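PDB 4D9I: diaminopropionate ammonia-lyase from Escherichia coli, which catalyses the pyridoxal-phosphate-dependent alpha,beta-elimination of both L- and D-2,3-diaminopropionate to pyruvate and ammonia, working as a homodimer. Local coordinates for residues Q188-W192 against P294-G298; P224-Q230 against D368-I374. One frame throughout, in Å; residues are numbered along the deposited sequence.

Contact 1. Residues Q188-W192 against P294-G298; sequences QDTAW and PNPLG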
loop_
_atom_site.group_PDB
_atom_site.type_symbol
_atom_site.label_atom_id
_atom_site.label_comp_id
_atom_site.label_asym_id
_atom_site.label_seq_id
_atom_site.Cartn_x
_atom_site.Cartn_y
_atom_site.Cartn_z
ATOM N N GLN B 188 22.734 25.457 9.238
ATOM C CA GLN B 188 22.721 24.464 8.141
ATOM C C GLN B 188 23.201 23.124 8.639
ATOM O O GLN B 188 24.073 23.059 9.505
ATOM C CB GLN B 188 23.635 24.863 6.973
ATOM C CG GLN B 188 23.158 26.026 6.123
ATOM C CD GLN B 188 21.779 25.825 5.502
ATOM O OE1 GLN B 188 21.000 26.766 5.431
ATOM N NE2 GLN B 188 21.482 24.617 5.045
ATOM N N ASP B 189 22.673 22.057 8.039
ATOM C CA ASP B 189 23.027 20.699 8.438
ATOM C C ASP B 189 24.220 20.133 7.679
ATOM O O ASP B 189 24.393 18.934 7.576
ATOM C CB ASP B 189 21.806 19.773 8.332
ATOM C CG ASP B 189 21.187 19.741 6.921
ATOM O OD1 ASP B 189 21.310 20.729 6.148
ATOM O OD2 ASP B 189 20.517 18.724 6.626
ATOM N N THR B 190 25.056 20.999 7.144
ATOM C CA THR B 190 26.308 20.564 6.581
ATOM C C THR B 190 27.405 21.498 7.091
ATOM O O THR B 190 27.107 22.550 7.647
ATOM C CB THR B 190 26.259 20.530 5.049
ATOM O OG1 THR B 190 27.331 19.704 4.561
ATOM C CG2 THR B 190 26.341 21.944 4.457
ATOM N N ALA B 191 28.659 21.095 6.902
ATOM C CA ALA B 191 29.802 21.867 7.359
ATOM C C ALA B 191 30.601 22.382 6.169
ATOM O O ALA B 191 30.502 21.844 5.076
ATOM C CB ALA B 191 30.680 21.014 8.258
ATOM N N TRP B 192 31.360 23.452 6.399
ATOM C CA TRP B 192 32.416 23.898 5.496
ATOM C C TRP B 192 33.465 24.589 6.329
ATOM O O TRP B 192 33.348 24.630 7.561
ATOM C CB TRP B 192 31.864 24.811 4.404
ATOM C CG TRP B 192 31.048 25.988 4.902
ATOM C CD1 TRP B 192 31.503 27.275 5.191
ATOM C CD2 TRP B 192 29.590 26.027 5.172
ATOM N NE1 TRP B 192 30.467 28.075 5.612
ATOM C CE2 TRP B 192 29.295 27.393 5.621
ATOM C CE3 TRP B 192 28.544 25.097 5.089
ATOM C CZ2 TRP B 192 28.013 27.791 5.973
ATOM C CZ3 TRP B 192 27.253 25.508 5.445
ATOM C CH2 TRP B 192 26.995 26.826 5.877
ATOM N N PRO B 294 30.085 16.437 -0.154
ATOM C CA PRO B 294 29.801 15.787 1.130
ATOM C C PRO B 294 30.107 16.702 2.332
ATOM O O PRO B 294 31.026 17.518 2.283
ATOM C CB PRO B 294 30.734 14.570 1.136
ATOM C CG PRO B 294 31.148 14.370 -0.284
ATOM C CD PRO B 294 31.130 15.731 -0.918
ATOM N N ASN B 295 29.307 16.567 3.384
ATOM C CA ASN B 295 29.591 17.173 4.680
ATOM C C ASN B 295 30.925 16.592 5.181
ATOM O O ASN B 295 31.010 15.391 5.416
ATOM C CB ASN B 295 28.426 16.838 5.628
ATOM C CG ASN B 295 28.660 17.257 7.074
ATOM O OD1 ASN B 295 29.734 17.696 7.462
ATOM N ND2 ASN B 295 27.615 17.105 7.893
ATOM N N PRO B 296 31.966 17.433 5.329
ATOM C CA PRO B 296 33.278 16.917 5.775
ATOM C C PRO B 296 33.231 16.173 7.115
ATOM O O PRO B 296 33.993 15.221 7.316
ATOM C CB PRO B 296 34.152 18.179 5.906
ATOM C CG PRO B 296 33.442 19.245 5.154
ATOM C CD PRO B 296 31.982 18.891 5.102
ATOM N N LEU B 297 32.357 16.613 8.026
ATOM C CA LEU B 297 32.208 15.941 9.319
ATOM C C LEU B 297 31.677 14.516 9.135
ATOM O O LEU B 297 32.164 13.574 9.770
ATOM C CB LEU B 297 31.313 16.739 10.265
ATOM C CG LEU B 297 31.794 18.121 10.713
ATOM C CD1 LEU B 297 30.649 18.882 11.363
ATOM C CD2 LEU B 297 32.987 18.048 11.657
ATOM N N GLY B 298 30.700 14.369 8.240
ATOM C CA GLY B 298 30.132 13.081 7.933
ATOM C C GLY B 298 31.056 12.214 7.097
ATOM O O GLY B 298 31.175 11.019 7.347
#
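Gln-188 begins the first segment out of reach of 294-298; its OE1 is hydrogen-bonded to the backbone N of Thr-118. Asp-189 O is 3.7 Å from ND2 of Asn-295, while Asp-189 OD2 is hydrogen-bonded to a bound Tris molecule, probably from the crystallisation liquor. The two backbones come nearest at Thr-190, whose CA is 5.1 Å from CA of Asn-295. Thr-190 OG1 rests 3.2 Å from Asn-295 CB. Ala-191 gives the largest share of the buried area. Ala-191 CB points at the second segment and lies 3.5 Å from Asn-295 OD1, 4.0 Å from Pro-296 CD and 3.8 Å from Leu-297 CD1. Ala-191 O also sits 3.3 Å from Pro-296 CD. The CA-CB bond of Trp-192 points away from 294-298, and its ring stacks on Tyr-195. The contact rests on van der Waals packing; Ala-191 N and Asn-295 ND2 are buried without a partner. Asn-295 OD1 is occupied within its own segment, accepting from Leu-297 N at 2.9 Å. The loop lies against an Asn N-cap, with proline opening helix 296-305. It follows strand 185-186 of the four-stranded parallel sheet, and Asp-189 lies near Asp-120, the inferred proton acceptor for L-diaminopropionate, at the active site of this fold type II enzyme.

Contact 2. Residues P224-Q230 against D368-I374; sequences PTHVLLQ and DAVVLVI
Two parallel strands, 226-230 and 370-374, lie side by side in beta conformation; Thr-225 (psi -29°) departs from it. Their axes approach to 4.6 Å and diverge by 20°. His-226 pairs with Val-371 and Val-227 with Leu-372, both at a CA-CA distance of 4.7 Å. The direct ladder runs from Val-370 to Leu-372: His-226 N donates to Val-370 O (3.1 Å), Leu-372 N to His-226 O (3.1 Å), and Leu-228 N to Leu-372 O (3.1 Å). Val-227 CA adds a CA-H...O contact to Leu-372 O at 3.3 Å. At the start, Val-370 O also accepts from Thr-225 N (2.9 Å). Thr-225 takes chi1 p, and its OG1 accepts from Val-370 N at 2.7 Å. Thr-225 OG1 and His-226 ND1 are hydrogen-bonded at 2.7 Å; either could donate. Thr-225, Val-227 and Leu-229 make backbone hydrogen bonds to strand 254-260.

Towards the end the strands spread, and Leu-228 O is 4.0 Å from Ile-374 N. A water fills the gap. It accepts from Ile-374 N (2.8 Å) and lies 2.8 Å from Leu-228 O and 2.9 Å from Gln-230 OE1. Gln-230, chi1 p and chi2 m, folds back so that its NE2 donates to Ile-374 O at 2.9 Å and to Ser-339 O.

Leu-228 CD1 is 3.8 Å from Val-371 CG1 on the face covered by helix 338-352. Val-227 CG2 meets Leu-372 CG (4.0 Å) on the other, where helix 208-220 touches Leu-372. These are neighbouring inner strands of the large mixed sheet of this fold type II enzyme. Where the direct ladder lapses, water serves Ile-374 N and Gln-230 NE2 serves Ile-374 O.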
loop_
_atom_site.group_PDB
_atom_site.type_symbol
_atom_site.label_atom_id
_atom_site.label_comp_id
_atom_site.label_asym_id
_atom_site.label_seq_id
_atom_site.Cartn_x
_atom_site.Cartn_y
_atom_site.Cartn_z
ATOM N N PRO B 224 22.107 -6.140 15.207
ATOM C CA PRO B 224 22.124 -5.974 13.754
ATOM C C PRO B 224 23.444 -6.455 13.125
ATOM O O PRO B 224 24.531 -6.212 13.676
ATOM C CB PRO B 224 21.951 -4.467 13.580
ATOM C CG PRO B 224 22.527 -3.858 14.829
ATOM C CD PRO B 224 22.448 -4.900 15.922
ATOM N N THR B 225 23.343 -7.126 11.983
ATOM C CA THR B 225 24.511 -7.431 11.169
ATOM C C THR B 225 24.769 -6.331 10.131
ATOM O O THR B 225 25.921 -6.125 9.717
ATOM C CB THR B 225 24.323 -8.762 10.409
ATOM O OG1 THR B 225 23.091 -8.704 9.684
ATOM C CG2 THR B 225 24.298 -9.944 11.376
ATOM N N HIS B 226 23.698 -5.656 9.700
ATOM C CA HIS B 226 23.747 -4.634 8.646
ATOM C C HIS B 226 23.027 -3.380 9.035
ATOM O O HIS B 226 22.112 -3.423 9.857
ATOM C CB HIS B 226 23.077 -5.151 7.365
ATOM C CG HIS B 226 23.779 -6.324 6.746
ATOM N ND1 HIS B 226 23.792 -7.539 7.321
ATOM C CD2 HIS B 226 24.521 -6.435 5.577
ATOM C CE1 HIS B 226 24.508 -8.401 6.562
ATOM N NE2 HIS B 226 24.966 -7.722 5.498
ATOM N N VAL B 227 23.432 -2.257 8.430
ATOM C CA VAL B 227 22.627 -1.034 8.437
ATOM C C VAL B 227 22.705 -0.350 7.065
ATOM O O VAL B 227 23.792 -0.235 6.467
ATOM C CB VAL B 227 22.984 -0.081 9.608
ATOM C CG1 VAL B 227 24.427 0.418 9.526
ATOM C CG2 VAL B 227 22.002 1.091 9.683
ATOM N N LEU B 228 21.538 0.028 6.547
ATOM C CA LEU B 228 21.457 0.818 5.340
ATOM C C LEU B 228 21.149 2.247 5.736
ATOM O O LEU B 228 20.188 2.512 6.471
ATOM C CB LEU B 228 20.414 0.262 4.358
ATOM C CG LEU B 228 21.002 -0.846 3.451
ATOM C CD1 LEU B 228 21.149 -2.155 4.220
ATOM C CD2 LEU B 228 20.168 -1.080 2.190
ATOM N N LEU B 229 21.974 3.164 5.255
ATOM C CA LEU B 229 21.829 4.558 5.603
ATOM C C LEU B 229 21.799 5.401 4.329
ATOM O O LEU B 229 22.802 5.496 3.612
ATOM C CB LEU B 229 22.992 4.987 6.537
ATOM C CG LEU B 229 23.057 4.333 7.932
ATOM C CD1 LEU B 229 24.382 4.666 8.638
ATOM C CD2 LEU B 229 21.868 4.773 8.787
ATOM N N GLN B 230 20.658 6.019 4.054
ATOM C CA GLN B 230 20.547 6.935 2.921
ATOM C C GLN B 230 21.317 8.217 3.224
ATOM O O GLN B 230 21.343 8.664 4.368
ATOM C CB GLN B 230 19.083 7.244 2.562
ATOM C CG GLN B 230 18.218 7.861 3.664
ATOM C CD GLN B 230 17.539 6.796 4.522
ATOM O OE1 GLN B 230 18.193 6.132 5.314
ATOM N NE2 GLN B 230 16.236 6.634 4.357
ATOM N N ASP B 368 21.050 -15.392 7.952
ATOM C CA ASP B 368 21.374 -14.884 9.290
ATOM C C ASP B 368 21.327 -13.353 9.420
ATOM O O ASP B 368 21.442 -12.818 10.529
ATOM C CB ASP B 368 22.756 -15.376 9.723
ATOM C CG ASP B 368 22.834 -16.886 9.808
ATOM O OD1 ASP B 368 21.923 -17.511 10.387
ATOM O OD2 ASP B 368 23.792 -17.452 9.264
ATOM N N ALA B 369 21.194 -12.642 8.307
ATOM C CA ALA B 369 21.275 -11.175 8.361
ATOM C C ALA B 369 20.145 -10.505 9.142
ATOM O O ALA B 369 18.966 -10.845 8.989
ATOM C CB ALA B 369 21.404 -10.571 6.971
ATOM N N VAL B 370 20.538 -9.558 9.994
ATOM C CA VAL B 370 19.625 -8.704 10.733
ATOM C C VAL B 370 19.862 -7.261 10.265
ATOM O O VAL B 370 20.933 -6.663 10.521
ATOM C CB VAL B 370 19.827 -8.863 12.252
ATOM C CG1 VAL B 370 18.892 -7.960 13.021
ATOM C CG2 VAL B 370 19.614 -10.324 12.667
ATOM N N VAL B 371 18.866 -6.701 9.576
ATOM C CA VAL B 371 19.104 -5.504 8.766
ATOM C C VAL B 371 18.312 -4.303 9.292
ATOM O O VAL B 371 17.090 -4.292 9.253
ATOM C CB VAL B 371 18.794 -5.771 7.281
ATOM C CG1 VAL B 371 19.211 -4.587 6.409
ATOM C CG2 VAL B 371 19.496 -7.047 6.796
ATOM N N LEU B 372 19.042 -3.317 9.814
ATOM C CA LEU B 372 18.478 -2.098 10.319
ATOM C C LEU B 372 18.333 -1.108 9.171
ATOM O O LEU B 372 19.289 -0.818 8.459
ATOM C CB LEU B 372 19.368 -1.518 11.445
ATOM C CG LEU B 372 19.020 -0.126 11.996
ATOM C CD1 LEU B 372 17.598 -0.052 12.504
ATOM C CD2 LEU B 372 20.000 0.248 13.109
ATOM N N VAL B 373 17.117 -0.615 8.981
ATOM C CA VAL B 373 16.806 0.371 7.938
ATOM C C VAL B 373 16.248 1.581 8.658
ATOM O O VAL B 373 15.573 1.425 9.676
ATOM C CB VAL B 373 15.768 -0.213 6.947
ATOM C CG1 VAL B 373 15.363 0.787 5.882
ATOM C CG2 VAL B 373 16.353 -1.458 6.267
ATOM N N ILE B 374 16.550 2.783 8.156
ATOM C CA ILE B 374 15.969 3.991 8.701
ATOM C C ILE B 374 14.992 4.606 7.707
ATOM O O ILE B 374 15.373 4.924 6.571
ATOM C CB ILE B 374 17.047 5.045 9.089
ATOM C CG1 ILE B 374 18.239 4.409 9.824
ATOM C CG2 ILE B 374 16.396 6.196 9.850
ATOM C CD1 ILE B 374 17.974 3.813 11.211
HETATM O O HOH W 1 17.683 3.282 5.624
#

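Overall arrangement
From the N terminus the chain reaches 188-192 first, in the loop after strand 185-186 of the four-stranded parallel sheet. It then runs through two helices to 224-230 in the larger mixed sheet. Segment 294-298 comes next and closes contact 1 across 101 intervening residues. Only later does 368-374 close contact 2, across 137. The segments alternate, so the two closures cross. Contact 1 joins the loop beyond the smaller sheet to the start of helix 296-305. Contact 2 joins two neighbouring strands inside the larger sheet. Their centres are 24 Å apart and their nearest atoms about 9 Å, so they do not touch.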